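Local coordinates for NTF2 domain-containing protein (Chaetomium thermophilum, PDB 4X2H), which is of unknown function but has an NTF2-like domain and pairs with a different protein chain, consistent with a role in protein binding, at residues Gly28-Asn33 with Pro42-Thr47; Tyr87-Phe92 with Leu125-Ser130; Asp100-Ala105 with Gly118-Met123; Asp151-Val156 with Ala176-Arg181. All blocks are in the same frame, centred on the assembly; numbering follows the deposited sequence.

Contact 1: Gly28-Asn33 with Pro42-Thr47; sequences GYVNNN and PPADIT
Tyr29 meets Ala44 with the edge of its ring, the methyl CB lying near the ring plane at 3.8 Å from CD2. Ile46 CD1 approaches the same CD2-CE2 part of the ring obliquely, 3.8 Å from Tyr29 CE2, the two side chains crossing at about a right angle. Val30 extends the apolar patch, its CG2 facing Pro42 O and Ala44 N.

Beside this patch, the carboxamide of Asn31 pairs with the backbone of Ala44. Ala44 N donates to Asn31 OD1 (2.8 Å, N-H...O angle 156°), approaching from 28° above the carbonyl plane. The amide ND2 lies across Pro43 CB and donates to water 1, which in turn donates to Ala44 O at 2.7 Å. Both ends of the carboxamide are thus engaged, which fixes its flip. An alanine here takes away the acceptor of Ala44 N and the donor to the water, and would probably loosen the loop from Pro43-Ala44.

Backbone bonds of Gly28 and Val30 to Ile175 tie the loop to strand 173-182. The Asn31-Ala44 bond and the packing of Tyr29 and Val30 close the connection through helix 34-39 into strand 45-48, a part of the helix-and-curved-sheet NTF2-like fold.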
loop_
_atom_site.group_PDB
_atom_site.type_symbol
_atom_site.label_atom_id
_atom_site.label_comp_id
_atom_site.label_asym_id
_atom_site.label_seq_id
_atom_site.Cartn_x
_atom_site.Cartn_y
_atom_site.Cartn_z
ATOM N N GLY B 28 2.530 -8.411 15.693
ATOM C CA GLY B 28 2.523 -8.529 14.244
ATOM C C GLY B 28 3.662 -7.789 13.559
ATOM O O GLY B 28 3.764 -7.804 12.333
ATOM N N TYR B 29 4.516 -7.142 14.349
ATOM C CA TYR B 29 5.643 -6.365 13.820
ATOM C C TYR B 29 6.967 -7.105 13.979
ATOM O O TYR B 29 7.082 -8.010 14.806
ATOM C CB TYR B 29 5.722 -5.012 14.517
ATOM C CG TYR B 29 4.564 -4.101 14.196
ATOM C CD1 TYR B 29 3.321 -4.298 14.785
ATOM C CD2 TYR B 29 4.706 -3.051 13.300
ATOM C CE1 TYR B 29 2.260 -3.474 14.500
ATOM C CE2 TYR B 29 3.639 -2.215 13.009
ATOM C CZ TYR B 29 2.421 -2.441 13.609
ATOM O OH TYR B 29 1.357 -1.624 13.330
ATOM N N VAL B 30 7.974 -6.709 13.200
ATOM C CA VAL B 30 9.265 -7.391 13.228
ATOM C C VAL B 30 10.012 -7.192 14.545
ATOM O O VAL B 30 10.843 -8.020 14.908
ATOM C CB VAL B 30 10.191 -6.925 12.077
ATOM C CG1 VAL B 30 9.633 -7.366 10.722
ATOM C CG2 VAL B 30 10.434 -5.411 12.143
ATOM N N ASN B 31 9.712 -6.110 15.258
ATOM C CA ASN B 31 10.483 -5.737 16.448
ATOM C C ASN B 31 10.611 -6.855 17.478
ATOM O O ASN B 31 11.687 -7.068 18.036
ATOM C CB ASN B 31 9.862 -4.516 17.132
ATOM C CG ASN B 31 9.826 -3.305 16.236
ATOM O OD1 ASN B 31 9.445 -3.396 15.068
ATOM N ND2 ASN B 31 10.231 -2.156 16.773
ATOM N N ASN B 32 9.515 -7.563 17.725
ATOM C CA ASN B 32 9.487 -8.588 18.765
ATOM C C ASN B 32 9.624 -9.996 18.190
ATOM O O ASN B 32 9.070 -10.955 18.727
ATOM C CB ASN B 32 8.198 -8.470 19.580
ATOM C CG ASN B 32 8.062 -7.117 20.254
ATOM O OD1 ASN B 32 9.058 -6.497 20.634
ATOM N ND2 ASN B 32 6.829 -6.647 20.398
ATOM N N ASN B 33 10.372 -10.106 17.095
ATOM C CA ASN B 33 10.644 -11.395 16.471
ATOM C C ASN B 33 12.060 -11.856 16.800
ATOM O O ASN B 33 13.013 -11.080 16.704
ATOM C CB ASN B 33 10.445 -11.311 14.955
ATOM C CG ASN B 33 10.719 -12.631 14.261
ATOM O OD1 ASN B 33 11.793 -12.841 13.697
ATOM N ND2 ASN B 33 9.749 -13.532 14.309
ATOM N N PRO B 42 16.277 -3.567 11.520
ATOM C CA PRO B 42 15.928 -2.286 12.137
ATOM C C PRO B 42 14.517 -2.324 12.714
ATOM O O PRO B 42 13.730 -3.183 12.321
ATOM C CB PRO B 42 16.033 -1.290 10.977
ATOM C CG PRO B 42 15.929 -2.112 9.741
ATOM C CD PRO B 42 16.529 -3.439 10.075
ATOM N N PRO B 43 14.207 -1.417 13.650
ATOM C CA PRO B 43 12.839 -1.343 14.173
ATOM C C PRO B 43 11.850 -1.136 13.040
ATOM O O PRO B 43 12.222 -0.555 12.020
ATOM C CB PRO B 43 12.879 -0.132 15.109
ATOM C CG PRO B 43 14.324 0.080 15.418
ATOM C CD PRO B 43 15.073 -0.371 14.216
ATOM N N ALA B 44 10.618 -1.614 13.199
ATOM C CA ALA B 44 9.609 -1.385 12.179
ATOM C C ALA B 44 9.485 0.118 11.986
ATOM O O ALA B 44 9.555 0.871 12.957
ATOM C CB ALA B 44 8.276 -2.001 12.580
ATOM N N ASP B 45 9.355 0.552 10.735
ATOM C CA ASP B 45 9.191 1.964 10.430
ATOM C C ASP B 45 7.703 2.289 10.414
ATOM O O ASP B 45 6.985 1.870 9.511
ATOM C CB ASP B 45 9.836 2.318 9.093
ATOM C CG ASP B 45 9.894 3.811 8.858
ATOM O OD1 ASP B 45 8.821 4.424 8.666
ATOM O OD2 ASP B 45 11.011 4.374 8.869
ATOM N N ILE B 46 7.256 3.036 11.418
ATOM C CA ILE B 46 5.835 3.300 11.629
ATOM C C ILE B 46 5.540 4.796 11.564
ATOM O O ILE B 46 6.136 5.587 12.295
ATOM C CB ILE B 46 5.356 2.758 12.991
ATOM C CG1 ILE B 46 5.684 1.265 13.118
ATOM C CG2 ILE B 46 3.861 2.976 13.161
ATOM C CD1 ILE B 46 5.466 0.706 14.510
ATOM N N THR B 47 4.614 5.167 10.687
ATOM C CA THR B 47 4.149 6.549 10.576
ATOM C C THR B 47 2.640 6.552 10.746
ATOM O O THR B 47 1.931 5.882 10.004
ATOM C CB THR B 47 4.527 7.180 9.223
ATOM O OG1 THR B 47 5.902 6.895 8.929
ATOM C CG2 THR B 47 4.319 8.689 9.255
HETATM O O HOH W 1 9.387 0.395 15.594
#

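Contact 2: Tyr87-Phe92 with Leu125-Ser130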
loop_
_atom_site.group_PDB
_atom_site.type_symbol
_atom_site.label_atom_id
_atom_site.label_comp_id
_atom_site.label_asym_id
_atom_site.label_seq_id
_atom_site.Cartn_x
_atom_site.Cartn_y
_atom_site.Cartn_z
ATOM N N TYR B 87 -13.126 -0.147 12.993
ATOM C CA TYR B 87 -12.566 -0.154 11.649
ATOM C C TYR B 87 -13.286 -1.155 10.760
ATOM O O TYR B 87 -13.412 -2.328 11.109
ATOM C CB TYR B 87 -11.068 -0.484 11.694
ATOM C CG TYR B 87 -10.225 0.626 12.273
ATOM C CD1 TYR B 87 -10.106 0.793 13.646
ATOM C CD2 TYR B 87 -9.548 1.510 11.446
ATOM C CE1 TYR B 87 -9.334 1.814 14.174
ATOM C CE2 TYR B 87 -8.780 2.527 11.966
ATOM C CZ TYR B 87 -8.677 2.676 13.330
ATOM O OH TYR B 87 -7.913 3.690 13.854
ATOM N N ASP B 88 -13.744 -0.682 9.604
ATOM C CA ASP B 88 -14.382 -1.523 8.597
ATOM C C ASP B 88 -13.526 -1.529 7.348
ATOM O O ASP B 88 -13.330 -0.483 6.738
ATOM C CB ASP B 88 -15.783 -1.008 8.248
ATOM C CG ASP B 88 -16.816 -1.317 9.316
ATOM O OD1 ASP B 88 -16.447 -1.836 10.389
ATOM O OD2 ASP B 88 -18.009 -1.024 9.076
ATOM N N VAL B 89 -13.010 -2.698 6.971
ATOM C CA VAL B 89 -12.190 -2.811 5.774
ATOM C C VAL B 89 -13.076 -2.936 4.540
ATOM O O VAL B 89 -13.977 -3.775 4.498
ATOM C CB VAL B 89 -11.241 -4.026 5.852
ATOM C CG1 VAL B 89 -10.448 -4.172 4.565
ATOM C CG2 VAL B 89 -10.309 -3.884 7.038
ATOM N N ASP B 90 -12.806 -2.101 3.542
ATOM C CA ASP B 90 -13.583 -2.084 2.305
ATOM C C ASP B 90 -12.834 -2.749 1.159
ATOM O O ASP B 90 -13.443 -3.336 0.268
ATOM C CB ASP B 90 -13.939 -0.646 1.918
ATOM C CG ASP B 90 -15.044 -0.063 2.781
ATOM O OD1 ASP B 90 -15.969 -0.809 3.164
ATOM O OD2 ASP B 90 -14.990 1.152 3.071
ATOM N N CYS B 91 -11.510 -2.650 1.176
ATOM C CA CYS B 91 -10.703 -3.287 0.144
ATOM C C CYS B 91 -9.252 -3.398 0.562
ATOM O O CYS B 91 -8.783 -2.664 1.430
ATOM C CB CYS B 91 -10.799 -2.509 -1.174
ATOM S SG CYS B 91 -10.119 -0.826 -1.119
ATOM N N PHE B 92 -8.550 -4.343 -0.047
ATOM C CA PHE B 92 -7.104 -4.390 0.070
ATOM C C PHE B 92 -6.498 -4.984 -1.185
ATOM O O PHE B 92 -7.183 -5.638 -1.976
ATOM C CB PHE B 92 -6.670 -5.185 1.308
ATOM C CG PHE B 92 -7.092 -6.626 1.290
ATOM C CD1 PHE B 92 -8.335 -7.004 1.777
ATOM C CD2 PHE B 92 -6.241 -7.606 0.803
ATOM C CE1 PHE B 92 -8.723 -8.328 1.771
ATOM C CE2 PHE B 92 -6.625 -8.935 0.794
ATOM C CZ PHE B 92 -7.867 -9.297 1.280
ATOM N N LEU B 125 1.380 -4.119 0.921
ATOM C CA LEU B 125 -0.053 -4.265 1.147
ATOM C C LEU B 125 -0.696 -2.905 1.352
ATOM O O LEU B 125 -0.199 -2.106 2.137
ATOM C CB LEU B 125 -0.303 -5.155 2.369
ATOM C CG LEU B 125 -1.736 -5.247 2.900
ATOM C CD1 LEU B 125 -2.633 -5.965 1.908
ATOM C CD2 LEU B 125 -1.750 -5.942 4.254
ATOM N N THR B 126 -1.788 -2.641 0.642
ATOM C CA THR B 126 -2.577 -1.435 0.879
ATOM C C THR B 126 -3.988 -1.833 1.302
ATOM O O THR B 126 -4.567 -2.776 0.758
ATOM C CB THR B 126 -2.626 -0.520 -0.366
ATOM O OG1 THR B 126 -3.394 0.650 -0.069
ATOM C CG2 THR B 126 -3.234 -1.236 -1.562
ATOM N N VAL B 127 -4.516 -1.120 2.292
ATOM C CA VAL B 127 -5.829 -1.414 2.856
ATOM C C VAL B 127 -6.584 -0.116 3.006
ATOM O O VAL B 127 -6.025 0.876 3.466
ATOM C CB VAL B 127 -5.741 -2.099 4.233
ATOM C CG1 VAL B 127 -7.131 -2.476 4.727
ATOM C CG2 VAL B 127 -4.831 -3.325 4.176
ATOM N N SER B 128 -7.856 -0.124 2.631
ATOM C CA SER B 128 -8.681 1.064 2.769
ATOM C C SER B 128 -10.044 0.703 3.330
ATOM O O SER B 128 -10.530 -0.416 3.162
ATOM C CB SER B 128 -8.826 1.778 1.423
ATOM O OG SER B 128 -7.571 2.283 0.991
ATOM N N GLY B 129 -10.651 1.661 4.018
ATOM C CA GLY B 129 -11.945 1.437 4.623
ATOM C C GLY B 129 -12.384 2.651 5.407
ATOM O O GLY B 129 -11.910 3.760 5.154
ATOM N N SER B 130 -13.281 2.436 6.364
ATOM C CA SER B 130 -13.798 3.517 7.186
ATOM C C SER B 130 -13.501 3.275 8.657
ATOM O O SER B 130 -13.384 2.129 9.106
ATOM C CB SER B 130 -15.306 3.673 6.982
ATOM O OG SER B 130 -15.618 3.960 5.627
HETATM O O HOH W 2 -16.785 1.814 4.562
#
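Tyr87 enters the pairing through its backbone, its CA giving a C-H...O contact to Ser130 O. Asp88 and Ser130 then form an antiparallel hydrogen-bonded pair: Asp88 N donates to Ser130 O at 2.9 Å, nearly straight (177°), and Ser130 N returns a bond to Asp88 O. Val89 lies opposite Gly129, their CA atoms only 4.4 Å apart, and a CB on Gly129 would clash with Asp88 O. Val89 CG1 meets Val127 CG1 at 3.7 Å, the two side chains crossing at about a right angle.

At Asp90 the register slips. Asp90 N and Cys91 N both donate to Ser128 O, at 2.9 Å for Asp90 N, so one carbonyl serves two consecutive amides. Asp90 OD2 rests on Gly129 CA and reaches Ser130 OG through water 2. Cys91 O resumes the pairing by accepting from Ser128 N at 3.0 Å, while Cys91 SG packs on Ser128 CB. An interchain disulfide has been seen at this cysteine. Phe92 ends the run, with CB on Val127 CG2 and CD2 at 4.1 Å from Leu125 CD1.

The N-to-C directions of the two short segments are 132° apart, and the amides sharing Ser128 O mark a classic beta bulge where strand 83-96, outermost in this chain's NTF2-like sheet, twists against strand 122-135.

Contact 3: Asp100-Ala105 with Gly118-Met123; sequences DYRFAA and GVRMMM
Val119, just beyond the point where Gly118 O is hydrogen-bonded to Ser3 of helix 3-20, prepares the bend that follows: its carbonyl accepts a weak bond from Met121 N, so that Arg120 sits at the centre of an inverse gamma turn and is directed toward the loop 100-105.

Arg120 carries most of the contact. Its side chain leaves beside the backbone N and lies side by side with that of Asp100, both pointing the same way, and a bend at chi3 (-67°) brings the guanidinium end-on to Asp100 OD1. NH1 and NH2 grip this one oxygen: Asp100 OD1 lies 2.7 Å from Arg120 NH2 and 2.8 Å from Arg120 NH1, in the guanidinium plane. The carboxylate is turned 73° from that plane. Arg120 NH1 also donates to Tyr101 O at 2.9 Å, from well above the carbonyl plane, while NE is bound to the carbonyl of His113. Arg102 NE joins Asp100 OD1 from above the carboxylate plane at 3.2 Å, so three N-H groups meet on one oxygen. The carboxylate probably offsets the repulsion between Arg102 NE and Arg120 NH1, which are 4.1 Å apart. The backbone closes the arrangement, Tyr101 N donating to Arg120 O.

Met121 starts away from the loop 100-105, and its side chain packs on Ser3 and Arg4 of helix 3-20. Met122, with CG anti to the backbone N, lays its CB along Tyr101 CD1 and sets CE 3.6 Å from Tyr101 CE1, while its SD lies obliquely to the ring.

The result is an Asp-Arg-Arg salt-bridge network beside a Met-aromatic contact, joining the loop after strand 83-96 to the start of strand 122-135 in the NTF2-like sheet.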
loop_
_atom_site.group_PDB
_atom_site.type_symbol
_atom_site.label_atom_id
_atom_site.label_comp_id
_atom_site.label_asym_id
_atom_site.label_seq_id
_atom_site.Cartn_x
_atom_site.Cartn_y
_atom_site.Cartn_z
ATOM N N ASP B 100 12.331 -12.946 -3.724
ATOM C CA ASP B 100 13.555 -13.637 -3.322
ATOM C C ASP B 100 14.074 -13.033 -2.025
ATOM O O ASP B 100 15.263 -12.772 -1.880
ATOM C CB ASP B 100 14.617 -13.540 -4.424
ATOM C CG ASP B 100 15.816 -14.453 -4.179
ATOM O OD1 ASP B 100 15.680 -15.463 -3.454
ATOM O OD2 ASP B 100 16.902 -14.147 -4.714
ATOM N N TYR B 101 13.170 -12.792 -1.087
ATOM C CA TYR B 101 13.539 -12.167 0.173
ATOM C C TYR B 101 14.436 -13.111 0.970
ATOM O O TYR B 101 14.088 -14.278 1.167
ATOM C CB TYR B 101 12.286 -11.793 0.964
ATOM C CG TYR B 101 12.579 -11.027 2.228
ATOM C CD1 TYR B 101 12.681 -9.643 2.212
ATOM C CD2 TYR B 101 12.764 -11.686 3.432
ATOM C CE1 TYR B 101 12.955 -8.937 3.366
ATOM C CE2 TYR B 101 13.038 -10.994 4.588
ATOM C CZ TYR B 101 13.132 -9.618 4.549
ATOM O OH TYR B 101 13.406 -8.929 5.705
ATOM N N ARG B 102 15.592 -12.609 1.409
ATOM C CA ARG B 102 16.608 -13.453 2.039
ATOM C C ARG B 102 17.087 -12.972 3.401
ATOM O O ARG B 102 17.847 -13.680 4.063
ATOM C CB ARG B 102 17.845 -13.565 1.144
ATOM C CG ARG B 102 17.575 -13.966 -0.280
ATOM C CD ARG B 102 18.844 -14.452 -0.954
ATOM N NE ARG B 102 18.551 -15.376 -2.046
ATOM C CZ ARG B 102 19.349 -16.366 -2.432
ATOM N NH1 ARG B 102 20.507 -16.577 -1.818
ATOM N NH2 ARG B 102 18.987 -17.150 -3.435
ATOM N N PHE B 103 16.698 -11.775 3.823
ATOM C CA PHE B 103 17.289 -11.244 5.044
ATOM C C PHE B 103 16.885 -12.077 6.254
ATOM O O PHE B 103 15.703 -12.328 6.485
ATOM C CB PHE B 103 16.918 -9.784 5.290
ATOM C CG PHE B 103 17.561 -9.229 6.524
ATOM C CD1 PHE B 103 18.907 -8.898 6.518
ATOM C CD2 PHE B 103 16.848 -9.097 7.700
ATOM C CE1 PHE B 103 19.523 -8.416 7.654
ATOM C CE2 PHE B 103 17.461 -8.612 8.848
ATOM C CZ PHE B 103 18.802 -8.271 8.820
ATOM N N ALA B 104 17.900 -12.510 7.001
ATOM C CA ALA B 104 17.738 -13.304 8.218
ATOM C C ALA B 104 17.197 -14.707 7.933
ATOM O O ALA B 104 16.865 -15.443 8.856
ATOM C CB ALA B 104 16.828 -12.576 9.210
ATOM N N ALA B 105 17.127 -15.075 6.658
ATOM C CA ALA B 105 16.516 -16.333 6.254
ATOM C C ALA B 105 17.354 -17.541 6.668
ATOM O O ALA B 105 18.565 -17.548 6.460
ATOM C CB ALA B 105 16.303 -16.350 4.747
ATOM N N GLY B 118 6.300 -18.873 -3.724
ATOM C CA GLY B 118 5.372 -18.032 -2.990
ATOM C C GLY B 118 5.479 -18.145 -1.480
ATOM O O GLY B 118 4.469 -18.084 -0.780
ATOM N N VAL B 119 6.700 -18.298 -0.977
ATOM C CA VAL B 119 6.932 -18.389 0.463
ATOM C C VAL B 119 7.806 -17.228 0.941
ATOM O O VAL B 119 7.453 -16.528 1.891
ATOM C CB VAL B 119 7.586 -19.742 0.832
ATOM C CG1 VAL B 119 8.036 -19.766 2.295
ATOM C CG2 VAL B 119 6.606 -20.878 0.563
ATOM N N ARG B 120 8.938 -17.023 0.275
ATOM C CA ARG B 120 9.890 -15.994 0.677
ATOM C C ARG B 120 9.513 -14.653 0.062
ATOM O O ARG B 120 10.283 -14.059 -0.697
ATOM C CB ARG B 120 11.312 -16.398 0.274
ATOM C CG ARG B 120 11.784 -17.652 0.989
ATOM C CD ARG B 120 13.278 -17.891 0.836
ATOM N NE ARG B 120 13.660 -18.201 -0.543
ATOM C CZ ARG B 120 14.294 -17.368 -1.367
ATOM N NH1 ARG B 120 14.636 -16.145 -0.979
ATOM N NH2 ARG B 120 14.591 -17.767 -2.595
ATOM N N MET B 121 8.323 -14.183 0.420
ATOM C CA MET B 121 7.737 -12.983 -0.166
ATOM C C MET B 121 7.869 -11.763 0.725
ATOM O O MET B 121 7.501 -11.799 1.902
ATOM C CB MET B 121 6.249 -13.201 -0.445
ATOM C CG MET B 121 5.924 -14.361 -1.360
ATOM S SD MET B 121 4.141 -14.502 -1.609
ATOM C CE MET B 121 3.582 -14.955 0.029
ATOM N N MET B 122 8.382 -10.679 0.149
ATOM C CA MET B 122 8.251 -9.355 0.730
ATOM C C MET B 122 7.098 -8.674 0.005
ATOM O O MET B 122 7.124 -8.549 -1.220
ATOM C CB MET B 122 9.537 -8.551 0.582
ATOM C CG MET B 122 9.450 -7.127 1.068
ATOM S SD MET B 122 11.014 -6.277 0.776
ATOM C CE MET B 122 11.423 -5.783 2.444
ATOM N N MET B 123 6.089 -8.251 0.757
ATOM C CA MET B 123 4.856 -7.750 0.160
ATOM C C MET B 123 4.568 -6.301 0.503
ATOM O O MET B 123 4.817 -5.851 1.620
ATOM C CB MET B 123 3.674 -8.612 0.602
ATOM C CG MET B 123 3.668 -9.995 -0.028
ATOM S SD MET B 123 2.533 -11.138 0.775
ATOM C CE MET B 123 3.351 -11.381 2.352
#

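Contact 4: Asp151-Val156 with Ala176-Arg181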
loop_
_atom_site.group_PDB
_atom_site.type_symbol
_atom_site.label_atom_id
_atom_site.label_comp_id
_atom_site.label_asym_id
_atom_site.label_seq_id
_atom_site.Cartn_x
_atom_site.Cartn_y
_atom_site.Cartn_z
ATOM N N ASP B 151 -4.305 2.328 4.978
ATOM C CA ASP B 151 -3.132 1.715 5.592
ATOM C C ASP B 151 -2.250 1.129 4.505
ATOM O O ASP B 151 -2.757 0.528 3.565
ATOM C CB ASP B 151 -3.541 0.592 6.560
ATOM C CG ASP B 151 -3.512 1.007 8.021
ATOM O OD1 ASP B 151 -2.714 1.889 8.400
ATOM O OD2 ASP B 151 -4.290 0.415 8.808
ATOM N N VAL B 152 -0.938 1.300 4.620
ATOM C CA VAL B 152 -0.020 0.541 3.786
ATOM C C VAL B 152 1.006 -0.153 4.672
ATOM O O VAL B 152 1.450 0.395 5.680
ATOM C CB VAL B 152 0.691 1.416 2.718
ATOM C CG1 VAL B 152 -0.324 1.936 1.694
ATOM C CG2 VAL B 152 1.487 2.544 3.358
ATOM N N PHE B 153 1.341 -1.382 4.297
ATOM C CA PHE B 153 2.280 -2.208 5.043
ATOM C C PHE B 153 3.309 -2.802 4.114
ATOM O O PHE B 153 2.991 -3.156 2.978
ATOM C CB PHE B 153 1.586 -3.373 5.754
ATOM C CG PHE B 153 0.487 -2.973 6.688
ATOM C CD1 PHE B 153 -0.817 -2.882 6.238
ATOM C CD2 PHE B 153 0.748 -2.745 8.030
ATOM C CE1 PHE B 153 -1.833 -2.554 7.096
ATOM C CE2 PHE B 153 -0.266 -2.409 8.893
ATOM C CZ PHE B 153 -1.560 -2.313 8.431
ATOM N N ILE B 154 4.534 -2.933 4.605
ATOM C CA ILE B 154 5.478 -3.851 3.997
ATOM C C ILE B 154 5.586 -5.069 4.907
ATOM O O ILE B 154 5.942 -4.958 6.083
ATOM C CB ILE B 154 6.852 -3.213 3.760
ATOM C CG1 ILE B 154 6.720 -2.093 2.728
ATOM C CG2 ILE B 154 7.839 -4.261 3.252
ATOM C CD1 ILE B 154 7.962 -1.247 2.568
ATOM N N LEU B 155 5.247 -6.228 4.359
ATOM C CA LEU B 155 5.286 -7.472 5.111
ATOM C C LEU B 155 6.476 -8.322 4.703
ATOM O O LEU B 155 6.804 -8.395 3.521
ATOM C CB LEU B 155 4.002 -8.259 4.904
ATOM C CG LEU B 155 2.705 -7.567 5.314
ATOM C CD1 LEU B 155 1.536 -8.414 4.870
ATOM C CD2 LEU B 155 2.657 -7.325 6.820
ATOM N N VAL B 156 7.107 -8.965 5.684
ATOM C CA VAL B 156 8.233 -9.869 5.431
ATOM C C VAL B 156 7.974 -11.224 6.099
ATOM O O VAL B 156 7.154 -11.327 7.016
ATOM C CB VAL B 156 9.571 -9.276 5.936
ATOM C CG1 VAL B 156 9.948 -8.032 5.136
ATOM C CG2 VAL B 156 9.502 -8.953 7.419
ATOM N N ALA B 176 7.183 -4.860 8.587
ATOM C CA ALA B 176 8.479 -4.182 8.587
ATOM C C ALA B 176 8.307 -2.674 8.462
ATOM O O ALA B 176 9.104 -1.904 8.999
ATOM C CB ALA B 176 9.341 -4.701 7.460
ATOM N N SER B 177 7.278 -2.268 7.725
ATOM C CA SER B 177 6.911 -0.858 7.582
ATOM C C SER B 177 5.402 -0.725 7.622
ATOM O O SER B 177 4.680 -1.629 7.196
ATOM C CB SER B 177 7.440 -0.260 6.273
ATOM O OG SER B 177 8.851 -0.179 6.259
ATOM N N HIS B 178 4.936 0.416 8.118
ATOM C CA HIS B 178 3.518 0.673 8.270
ATOM C C HIS B 178 3.280 2.169 8.204
ATOM O O HIS B 178 3.900 2.920 8.950
ATOM C CB HIS B 178 3.012 0.108 9.598
ATOM C CG HIS B 178 1.584 0.439 9.903
ATOM N ND1 HIS B 178 1.079 0.417 11.183
ATOM C CD2 HIS B 178 0.553 0.790 9.098
ATOM C CE1 HIS B 178 -0.202 0.742 11.157
ATOM N NE2 HIS B 178 -0.545 0.977 9.904
ATOM N N LYS B 179 2.409 2.591 7.292
ATOM C CA LYS B 179 1.928 3.966 7.265
ATOM C C LYS B 179 0.417 3.980 7.373
ATOM O O LYS B 179 -0.282 3.321 6.602
ATOM C CB LYS B 179 2.346 4.695 5.993
ATOM C CG LYS B 179 3.826 4.682 5.713
ATOM C CD LYS B 179 4.113 5.394 4.405
ATOM C CE LYS B 179 5.597 5.473 4.117
ATOM N NZ LYS B 179 6.337 6.139 5.222
ATOM N N TYR B 180 -0.069 4.759 8.329
ATOM C CA TYR B 180 -1.494 4.907 8.572
ATOM C C TYR B 180 -1.925 6.322 8.252
ATOM O O TYR B 180 -1.254 7.281 8.633
ATOM C CB TYR B 180 -1.810 4.566 10.024
ATOM C CG TYR B 180 -3.231 4.835 10.457
ATOM C CD1 TYR B 180 -3.608 6.086 10.923
ATOM C CD2 TYR B 180 -4.183 3.830 10.432
ATOM C CE1 TYR B 180 -4.899 6.329 11.341
ATOM C CE2 TYR B 180 -5.478 4.062 10.849
ATOM C CZ TYR B 180 -5.831 5.310 11.300
ATOM O OH TYR B 180 -7.123 5.533 11.715
ATOM N N ARG B 181 -3.042 6.437 7.540
ATOM C CA ARG B 181 -3.672 7.722 7.276
ATOM C C ARG B 181 -5.172 7.609 7.460
ATOM O O ARG B 181 -5.798 6.671 6.972
ATOM C CB ARG B 181 -3.360 8.213 5.862
ATOM C CG ARG B 181 -2.011 8.892 5.727
ATOM C CD ARG B 181 -2.047 10.293 6.343
ATOM N NE ARG B 181 -0.737 10.934 6.338
ATOM C CZ ARG B 181 -0.467 12.077 6.958
ATOM N NH1 ARG B 181 -1.417 12.708 7.640
ATOM N NH2 ARG B 181 0.753 12.592 6.898
#
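Alternate residues of these segments, whose strand axes run at 174°, pair through their backbones. Val152 and Lys179 exchange two bonds, Lys179 N to Val152 O measuring 2.9 Å. Ile154 N donates to Ser177 O. Ile154 O takes two amides: Ala176 N at 2.8 Å, nearly along the C=O axis, and Ser177 N in a weak bond, a classic beta bulge. The backbones of Asp151 and Phe153 turn to Val127 and Leu125, that of His178 to Asp45.

Asp151, Phe153, His178 and Tyr180 share one face. His178 NE2 donates to Asp151 OD1 at 2.8 Å, in the imidazole plane but 59° above that of the carboxylate. Tyr180 CD2 touches the same OD1 at its ring edge, and Asp151 OD2 is bonded to Tyr16. His178 ND1 is bonded to Tyr29 OH. Phe153 covers one imidazole face in an offset stack (planes at 19°), Phe153 CE2 lying 3.3 Å from His178 CD2. An alanine in place of His178 takes away the donor to Asp151 OD1, the partner of Tyr29 OH and the stacked ring, and would probably leave the buried carboxylate poorly compensated.

With both nitrogens engaged and a carboxylate adjacent, the buried imidazole is held in one orientation and would tend to be stabilised if protonated.

How the contacts relate
Contact 4 is the innermost, its centre about 7 Å from the centre of the chain, and there buried polar groups pair by hydrogen bonds. Contacts 1 and 2 are partly buried and sit on opposite sides of that centre, their own centres about 21 Å apart; each probably hydrogen-bonds to contact 4 through neighbouring strands, 45-48 beside 173-182 and 122-135 beside 145-157. Contact 2 is governed by backbone pairing, whereas contact 1 combines apolar loop packing with one carboxamide. Contact 3 has its centre farthest from the chain's centre yet is buried; it uses the same strand 122-135 as contact 2 but adds a salt-bridge network to a single backbone bond, while Tyr101 and Met122 pack on Val156 of contact 4.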